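Local coordinates for choline dehydrogenase and related flavoproteins (Aspergillus oryzae, PDB 3Q9T), which is a formate oxidase of the glucose-methanol-choline oxidoreductase family, oxidising formate with an 8-formyl-FAD cofactor at its catalytic site, at residues A[382-385]-A[390-393]. Residues are numbered along the deposited sequence; the frame is centred on the assembly and turned at random.
Sequences DPFS and PHFE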
ATOM      1  N   ASP A 382     -21.673  21.187 -14.398  1.00 23.92           N
ATOM      2  CA  ASP A 382     -21.203  20.142 -13.498  1.00 18.38           C
ATOM      3  C   ASP A 382     -19.956  19.476 -14.054  1.00 22.22           C
ATOM      4  O   ASP A 382     -19.984  18.937 -15.159  1.00 21.91           O
ATOM      5  CB  ASP A 382     -22.304  19.087 -13.321  1.00 16.06           C
ATOM      6  CG  ASP A 382     -21.833  17.875 -12.554  1.00 23.94           C
ATOM      7  OD1 ASP A 382     -22.252  16.751 -12.913  1.00 21.20           O
ATOM      8  OD2 ASP A 382     -21.047  18.041 -11.588  1.00 22.55           O
ATOM      9  N   PRO A 383     -18.851  19.505 -13.288  1.00 20.25           N
ATOM     10  CA  PRO A 383     -17.600  18.874 -13.737  1.00 16.35           C
ATOM     11  C   PRO A 383     -17.734  17.389 -14.033  1.00 18.19           C
ATOM     12  O   PRO A 383     -17.142  16.927 -14.998  1.00 16.93           O
ATOM     13  CB  PRO A 383     -16.640  19.093 -12.552  1.00 17.42           C
ATOM     14  CG  PRO A 383     -17.173  20.318 -11.851  1.00 14.86           C
ATOM     15  CD  PRO A 383     -18.676  20.274 -12.039  1.00 18.02           C
ATOM     16  N   PHE A 384     -18.484  16.654 -13.217  1.00 18.52           N
ATOM     17  CA  PHE A 384     -18.550  15.199 -13.363  1.00 17.72           C
ATOM     18  C   PHE A 384     -19.392  14.726 -14.547  1.00 19.83           C
ATOM     19  O   PHE A 384     -18.912  13.983 -15.423  1.00 20.09           O
ATOM     20  CB  PHE A 384     -19.063  14.543 -12.069  1.00 15.63           C
ATOM     21  CG  PHE A 384     -18.322  14.978 -10.838  1.00 16.22           C
ATOM     22  CD1 PHE A 384     -17.081  14.436 -10.530  1.00 17.39           C
ATOM     23  CD2 PHE A 384     -18.865  15.925  -9.990  1.00 16.06           C
ATOM     24  CE1 PHE A 384     -16.392  14.843  -9.403  1.00 22.18           C
ATOM     25  CE2 PHE A 384     -18.183  16.334  -8.863  1.00 19.10           C
ATOM     26  CZ  PHE A 384     -16.944  15.792  -8.565  1.00 22.76           C
ATOM     27  N   SER A 385     -20.648  15.148 -14.562  1.00 14.23           N
ATOM     28  CA  SER A 385     -21.612  14.663 -15.549  1.00 17.14           C
ATOM     29  C   SER A 385     -22.376  15.836 -16.162  1.00 20.09           C
ATOM     30  O   SER A 385     -23.567  16.001 -15.903  1.00 15.88           O
ATOM     31  CB  SER A 385     -22.606  13.717 -14.876  1.00 18.36           C
ATOM     32  OG  SER A 385     -21.972  12.558 -14.373  1.00 19.05           O
ATOM     33  N   PRO A 390     -25.479   9.807 -14.783  1.00 16.35           N
ATOM     34  CA  PRO A 390     -25.465   9.555 -13.341  1.00 17.24           C
ATOM     35  C   PRO A 390     -24.154  10.048 -12.746  1.00 22.01           C
ATOM     36  O   PRO A 390     -23.199  10.300 -13.483  1.00 19.81           O
ATOM     37  CB  PRO A 390     -25.484   8.025 -13.249  1.00 16.76           C
ATOM     38  CG  PRO A 390     -26.006   7.556 -14.567  1.00 16.69           C
ATOM     39  CD  PRO A 390     -25.563   8.567 -15.570  1.00 16.56           C
ATOM     40  N   HIS A 391     -24.113  10.190 -11.427  1.00 18.35           N
ATOM     41  CA  HIS A 391     -22.848  10.356 -10.719  1.00 19.01           C
ATOM     42  C   HIS A 391     -22.337   9.022 -10.173  1.00 20.47           C
ATOM     43  O   HIS A 391     -21.124   8.798 -10.091  1.00 21.58           O
ATOM     44  CB  HIS A 391     -23.002  11.362  -9.584  1.00 14.23           C
ATOM     45  CG  HIS A 391     -23.173  12.766 -10.053  1.00 16.07           C
ATOM     46  ND1 HIS A 391     -24.087  13.633  -9.496  1.00 18.79           N
ATOM     47  CD2 HIS A 391     -22.545  13.458 -11.034  1.00 17.51           C
ATOM     48  CE1 HIS A 391     -24.006  14.805 -10.101  1.00 22.21           C
ATOM     49  NE2 HIS A 391     -23.084  14.724 -11.045  1.00 21.02           N
ATOM     50  N   PHE A 392     -23.258   8.136  -9.802  1.00 14.63           N
ATOM     51  CA  PHE A 392     -22.870   6.862  -9.199  1.00 17.44           C
ATOM     52  C   PHE A 392     -23.621   5.679  -9.756  1.00 20.61           C
ATOM     53  O   PHE A 392     -24.722   5.821 -10.277  1.00 17.84           O
ATOM     54  CB  PHE A 392     -23.063   6.888  -7.683  1.00 19.25           C
ATOM     55  CG  PHE A 392     -22.115   7.806  -6.980  1.00 24.44           C
ATOM     56  CD1 PHE A 392     -20.940   7.310  -6.426  1.00 20.79           C
ATOM     57  CD2 PHE A 392     -22.380   9.176  -6.901  1.00 16.84           C
ATOM     58  CE1 PHE A 392     -20.045   8.171  -5.789  1.00 23.00           C
ATOM     59  CE2 PHE A 392     -21.499  10.041  -6.267  1.00 21.22           C
ATOM     60  CZ  PHE A 392     -20.323   9.542  -5.713  1.00 18.83           C
ATOM     61  N   GLU A 393     -22.984   4.515  -9.666  1.00 21.15           N
ATOM     62  CA  GLU A 393     -23.708   3.251  -9.655  1.00 21.00           C
ATOM     63  C   GLU A 393     -23.630   2.762  -8.225  1.00 21.46           C
ATOM     64  O   GLU A 393     -22.534   2.609  -7.668  1.00 19.85           O
ATOM     65  CB  GLU A 393     -23.108   2.207 -10.606  1.00 16.56           C
ATOM     66  CG  GLU A 393     -23.598   0.789 -10.300  1.00 17.63           C
ATOM     67  CD  GLU A 393     -23.250  -0.241 -11.383  1.00 20.68           C
ATOM     68  OE1 GLU A 393     -23.470  -1.453 -11.143  1.00 19.15           O
ATOM     69  OE2 GLU A 393     -22.777   0.145 -12.475  1.00 17.25           O
TER
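A single carboxylate oxygen, OD1 of Asp382, ties His391 to the loop's own backbone, taking His391 NE2 and Ser385 N from opposite faces of its plane. NE2 of His391 donates to Asp382 OD1 at 2.9 Å with an almost straight N-H...O angle of 176°. Asp382 OD1 lies in the imidazole plane, while NE2 approaches it on the syn side, tilted out of the carboxylate plane, the two flat groups being turned 84° apart. From the other face the backbone N of Ser385 reaches Asp382 OD1 at 2.8 Å, three residues on, which defines an Asx motif. Asp382 directs its carboxylate to both donors with CG anti to the backbone N (chi1 172°).

A second link runs alongside: Ser385 OG donates to Pro390 O at 2.7 Å, from above the carbonyl plane. Phe384 CB touches His391 CD2 at 3.8 Å, and the Phe384 ring turns its edge toward the imidazole face in an offset edge-to-face pair.

The contact fastens the loop after helix 369-377 to the start of strand 392-397, which lies antiparallel between 353-358 and 415-423 in the large mixed sheet. Arg360 adds a salt bridge to Asp382 OD1, and Tyr371 OH bonds OD2. His391 ND1 accepts from Ile361 N, which leaves NE2 as the protonated nitrogen facing a carboxylate that Arg360 probably keeps ionised; with both nitrogens engaged, the ring's rotation is fixed.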